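Local coordinates for protein translation initiation factor eIF-2B (Pyrococcus horikoshii, PDB 1VB5) that probably takes part in exchanging GDP for GTP on translation initiation factor 2, as a regulatory subunit of archaeal initiation factor 2B, at residues T189-V194 and T226-D231; V232-R237 and F251-W256. One frame throughout, in Å; residues are numbered along the deposited sequence.

Contact 1: residues T189-V194 and T226-D231; sequences TKDGYV and TLKSGD
A polar loop-to-loop contact at the surface joins D191 and S229: the first lies in the turn between strands 187-188 and 194-197, the second at the start of the 3-10 segment 229-231. The D191 carboxylate takes the serine with both oxygens. S229 N donates to D191 OD1 (3.0 Å) and S229 OG to D191 OD2 (2.7 Å), both acceptors being met on the syn side. OD1 has a further donor from within its own turn, since T189 OG1 reaches it at 2.6 Å from the anti side and from the other face of the carboxylate plane, while accepting from Y193 N. With CG set between its backbone N and carbonyl carbon (chi1 47°), the D191 carboxylate is placed where T189 OG1 and S229 can both meet it. An alanine here would probably leave S229 N and OG and the T189 hydroxyl without their carboxylate acceptor, so that the loops would be joined by fewer bonds.

One backbone bond adds to it: K190 N to L227 O, 2.7 Å and almost straight at 177°. S229 CB packs over one face of the Y193 ring in a CH-pi contact, 3.9 Å from the centroid and nearest Y193 CG. On that face S229 OG stands over the ring centre, 3.8 Å above the plane. Outward, K190 CD and K228 CE touch at 3.6 Å as the aliphatic chains cross obliquely. NZ of K228 stays 4.9 Å from D191 OD1, which implies at most a diffuse attraction.

L227 packs on strand 187-188, and both it and T189 touch V232, while V194 begins strand 194-197.

Contact 2: residues V232-R237 and F251-W256; sequences VMLMER and FDVTPW
Edge strand 251-254 of a three-stranded antiparallel sheet is flanked here by the irregular chain 232-237, through apolar contacts of L234 with F251 and V253 and of M235 with F251. The evidence for side-chain packing in place of strand pairing is direct: the closest CA atoms, those of L234 and F251, are 5.3 Å apart, yet the two segments share no hydrogen bond.

L234 lies across the backbone carbonyl of F251. Its first torsion, chi1 -56°, sets CG beside the leucine's own backbone N and within 3.5 Å of F251 O. Both methyls also press on that oxygen, CD1 at 3.1 Å and CD2 at 3.4 Å, so the contact is tight. CD2 does further work, meeting F251 CB at 3.9 Å and V253 CG2 at 4.2 Å, which carries the apolar patch two residues along the strand, to V253, whose CB is directed toward 232-237.

The F251 ring is met at its edge, near its plane: M235 CB stands 3.9 Å from F251 CE1, with no ring face involved in this pair. The thioether end of M235 turns to its own segment, its CE lying 3.2 Å above one face of the R237 guanidinium, off its centre.

S61 OG bonds to both M233 O and M235 N, pinning the loop on either side of L234, and M235 also shares a backbone bond with L250. L173 of the second subunit packs on L234 and D252. On the sheet side, F251 touches V195 of strand 194-197, and D252 OD2 accepts from Y201 N of helix 200-209.

In the fold
From the N terminus, the chain leaves strand 187-188 through 189-194. Contact 1 then closes a 31-residue excursion containing the rest of strand 194-197, helix 200-209 and strand 214-217. Without a break the chain passes from 226-231 into 232-237, and contact 2 closes a shorter 13-residue loop carrying the small hairpin 240-241/244-245. The loops are in series, neither nested nor crossed, but the last segment folds back on the first: V194 O and T254 N are 2.8 Å apart, a probable hydrogen bond, and the rings of Y193 and W256 meet with planes at about 90°. Together the contacts tie the irregular 226-237 chain to the three-stranded sheet at its turn and its edge strand.

Contact 1: residues T189-V194 and T226-D231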
# COMPACT_ATOMS: atom_id res chain seq x y z
N THR B 189 -17.94 8.65 -10.59
CA THR B 189 -18.98 9.49 -10.01
C THR B 189 -19.46 10.54 -10.99
O THR B 189 -18.88 10.74 -12.06
CB THR B 189 -18.48 10.20 -8.72
OG1 THR B 189 -17.40 11.09 -9.04
CG2 THR B 189 -18.00 9.18 -7.71
N LYS B 190 -20.55 11.21 -10.62
CA LYS B 190 -21.13 12.25 -11.46
C LYS B 190 -20.15 13.40 -11.68
O LYS B 190 -20.14 14.00 -12.75
CB LYS B 190 -22.41 12.79 -10.81
CG LYS B 190 -23.16 13.77 -11.67
CD LYS B 190 -24.34 14.39 -10.95
CE LYS B 190 -25.04 15.40 -11.84
NZ LYS B 190 -26.17 16.08 -11.14
N ASP B 191 -19.34 13.71 -10.67
CA ASP B 191 -18.38 14.81 -10.81
C ASP B 191 -17.01 14.39 -11.35
O ASP B 191 -16.05 15.16 -11.31
CB ASP B 191 -18.25 15.59 -9.48
CG ASP B 191 -18.07 14.69 -8.26
OD1 ASP B 191 -18.27 13.46 -8.37
OD2 ASP B 191 -17.75 15.22 -7.18
N GLY B 192 -16.92 13.17 -11.88
CA GLY B 192 -15.67 12.72 -12.48
C GLY B 192 -14.61 12.05 -11.64
O GLY B 192 -13.49 11.86 -12.10
N TYR B 193 -14.94 11.70 -10.40
CA TYR B 193 -13.98 11.03 -9.53
C TYR B 193 -14.07 9.54 -9.79
O TYR B 193 -15.11 9.03 -10.24
CB TYR B 193 -14.29 11.35 -8.06
CG TYR B 193 -13.90 12.77 -7.66
CD1 TYR B 193 -14.36 13.86 -8.40
CD2 TYR B 193 -13.09 13.01 -6.56
CE1 TYR B 193 -14.01 15.17 -8.04
CE2 TYR B 193 -12.72 14.31 -6.19
CZ TYR B 193 -13.19 15.39 -6.94
OH TYR B 193 -12.83 16.68 -6.61
N VAL B 194 -12.99 8.83 -9.51
CA VAL B 194 -12.93 7.39 -9.75
C VAL B 194 -12.91 6.58 -8.47
O VAL B 194 -12.05 6.76 -7.61
CB VAL B 194 -11.68 7.03 -10.57
CG1 VAL B 194 -11.66 5.52 -10.86
CG2 VAL B 194 -11.65 7.82 -11.86
N THR B 226 -25.91 10.09 -11.01
CA THR B 226 -26.28 11.07 -10.00
C THR B 226 -25.41 11.17 -8.75
O THR B 226 -25.41 12.20 -8.08
CB THR B 226 -27.72 10.80 -9.52
OG1 THR B 226 -27.77 9.52 -8.89
CG2 THR B 226 -28.68 10.80 -10.71
N LEU B 227 -24.69 10.11 -8.43
CA LEU B 227 -23.86 10.09 -7.23
C LEU B 227 -22.57 10.90 -7.35
O LEU B 227 -21.77 10.67 -8.26
CB LEU B 227 -23.55 8.63 -6.86
CG LEU B 227 -22.98 8.31 -5.48
CD1 LEU B 227 -23.95 8.75 -4.39
CD2 LEU B 227 -22.75 6.81 -5.40
N LYS B 228 -22.37 11.84 -6.43
CA LYS B 228 -21.17 12.68 -6.40
C LYS B 228 -20.14 12.04 -5.47
O LYS B 228 -20.48 11.27 -4.58
CB LYS B 228 -21.51 14.09 -5.90
CG LYS B 228 -22.32 14.96 -6.87
CD LYS B 228 -21.50 15.35 -8.10
CE LYS B 228 -22.16 16.46 -8.92
NZ LYS B 228 -21.34 16.87 -10.11
N SER B 229 -18.86 12.36 -5.69
CA SER B 229 -17.77 11.81 -4.89
C SER B 229 -18.00 11.87 -3.39
O SER B 229 -17.81 10.88 -2.68
CB SER B 229 -16.47 12.53 -5.24
OG SER B 229 -16.60 13.93 -5.07
N GLY B 230 -18.41 13.04 -2.90
CA GLY B 230 -18.64 13.20 -1.47
C GLY B 230 -19.73 12.34 -0.86
O GLY B 230 -19.79 12.21 0.37
N ASP B 231 -20.57 11.73 -1.68
CA ASP B 231 -21.66 10.91 -1.15
C ASP B 231 -21.47 9.41 -1.37
O ASP B 231 -22.33 8.61 -0.99
CB ASP B 231 -22.99 11.36 -1.75
CG ASP B 231 -23.32 12.80 -1.42
OD1 ASP B 231 -23.36 13.13 -0.21
OD2 ASP B 231 -23.54 13.60 -2.35

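Contact 2: residues V232-R237 and F251-W256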
# COMPACT_ATOMS: atom_id res chain seq x y z
N VAL B 232 -20.35 9.03 -1.97
CA VAL B 232 -20.08 7.62 -2.24
C VAL B 232 -19.96 6.76 -0.98
O VAL B 232 -19.40 7.20 0.03
CB VAL B 232 -18.78 7.47 -3.07
CG1 VAL B 232 -18.43 5.99 -3.22
CG2 VAL B 232 -18.97 8.10 -4.43
N MET B 233 -20.49 5.55 -1.06
CA MET B 233 -20.43 4.59 0.04
C MET B 233 -19.30 3.61 -0.28
O MET B 233 -19.33 2.94 -1.31
CB MET B 233 -21.74 3.79 0.15
CG MET B 233 -22.93 4.56 0.69
SD MET B 233 -24.47 3.58 0.57
CE MET B 233 -24.31 2.48 2.00
N LEU B 234 -18.30 3.53 0.60
CA LEU B 234 -17.18 2.61 0.40
C LEU B 234 -17.40 1.36 1.24
O LEU B 234 -17.32 1.40 2.47
CB LEU B 234 -15.87 3.30 0.78
CG LEU B 234 -15.58 4.61 0.04
CD1 LEU B 234 -14.30 5.24 0.59
CD2 LEU B 234 -15.47 4.36 -1.45
N MET B 235 -17.67 0.25 0.56
CA MET B 235 -17.94 -1.03 1.22
C MET B 235 -16.76 -1.56 2.04
O MET B 235 -15.59 -1.35 1.69
CB MET B 235 -18.36 -2.07 0.17
CG MET B 235 -18.87 -3.39 0.76
SD MET B 235 -19.57 -4.50 -0.49
CE MET B 235 -18.13 -5.51 -0.91
N GLU B 236 -17.08 -2.24 3.14
CA GLU B 236 -16.07 -2.79 4.03
C GLU B 236 -16.41 -4.24 4.43
O GLU B 236 -17.58 -4.60 4.52
CB GLU B 236 -15.98 -1.92 5.29
CG GLU B 236 -14.76 -2.17 6.15
CD GLU B 236 -14.77 -1.37 7.44
OE1 GLU B 236 -15.27 -0.22 7.44
OE2 GLU B 236 -14.28 -1.89 8.46
N ARG B 237 -15.38 -5.05 4.65
CA ARG B 237 -15.55 -6.44 5.07
C ARG B 237 -14.71 -6.65 6.33
O ARG B 237 -13.72 -5.95 6.54
CB ARG B 237 -15.03 -7.44 4.03
CG ARG B 237 -15.71 -7.47 2.68
CD ARG B 237 -15.05 -8.57 1.83
NE ARG B 237 -14.93 -8.22 0.42
CZ ARG B 237 -15.91 -8.32 -0.47
NH1 ARG B 237 -17.10 -8.76 -0.10
NH2 ARG B 237 -15.69 -7.97 -1.73
N PHE B 251 -12.77 0.07 -0.89
CA PHE B 251 -12.68 1.00 -2.00
C PHE B 251 -12.31 2.42 -1.61
O PHE B 251 -12.55 2.87 -0.49
CB PHE B 251 -13.99 1.01 -2.79
CG PHE B 251 -14.46 -0.36 -3.18
CD1 PHE B 251 -15.29 -1.09 -2.34
CD2 PHE B 251 -14.05 -0.94 -4.37
CE1 PHE B 251 -15.71 -2.38 -2.68
CE2 PHE B 251 -14.45 -2.23 -4.72
CZ PHE B 251 -15.28 -2.95 -3.87
N ASP B 252 -11.70 3.11 -2.56
CA ASP B 252 -11.26 4.48 -2.36
C ASP B 252 -11.74 5.38 -3.48
O ASP B 252 -12.40 4.94 -4.41
CB ASP B 252 -9.74 4.53 -2.31
CG ASP B 252 -9.09 4.42 -3.70
OD1 ASP B 252 -9.29 3.41 -4.41
OD2 ASP B 252 -8.35 5.35 -4.09
N VAL B 253 -11.36 6.65 -3.37
CA VAL B 253 -11.73 7.66 -4.34
C VAL B 253 -10.53 8.44 -4.87
O VAL B 253 -9.72 8.97 -4.10
CB VAL B 253 -12.72 8.66 -3.72
CG1 VAL B 253 -13.19 9.65 -4.78
CG2 VAL B 253 -13.90 7.91 -3.12
N THR B 254 -10.40 8.51 -6.20
CA THR B 254 -9.32 9.25 -6.82
C THR B 254 -9.86 10.48 -7.56
O THR B 254 -10.71 10.36 -8.45
CB THR B 254 -8.53 8.39 -7.83
OG1 THR B 254 -7.94 7.27 -7.16
CG2 THR B 254 -7.44 9.22 -8.49
N PRO B 255 -9.38 11.68 -7.20
CA PRO B 255 -9.82 12.92 -7.85
C PRO B 255 -9.47 12.85 -9.33
O PRO B 255 -8.49 12.20 -9.71
CB PRO B 255 -9.02 14.00 -7.12
CG PRO B 255 -8.83 13.40 -5.73
CD PRO B 255 -8.48 11.96 -6.05
N TRP B 256 -10.24 13.54 -10.17
CA TRP B 256 -9.96 13.52 -11.60
C TRP B 256 -8.65 14.19 -11.98
O TRP B 256 -8.05 13.84 -12.99
CB TRP B 256 -11.12 14.16 -12.39
CG TRP B 256 -11.48 15.55 -11.94
CD1 TRP B 256 -12.52 15.90 -11.13
CD2 TRP B 256 -10.79 16.77 -12.26
NE1 TRP B 256 -12.52 17.26 -10.91
CE2 TRP B 256 -11.46 17.82 -11.59
CE3 TRP B 256 -9.67 17.07 -13.03
CZ2 TRP B 256 -11.05 19.15 -11.68
CZ3 TRP B 256 -9.25 18.40 -13.12
CH2 TRP B 256 -9.95 19.42 -12.45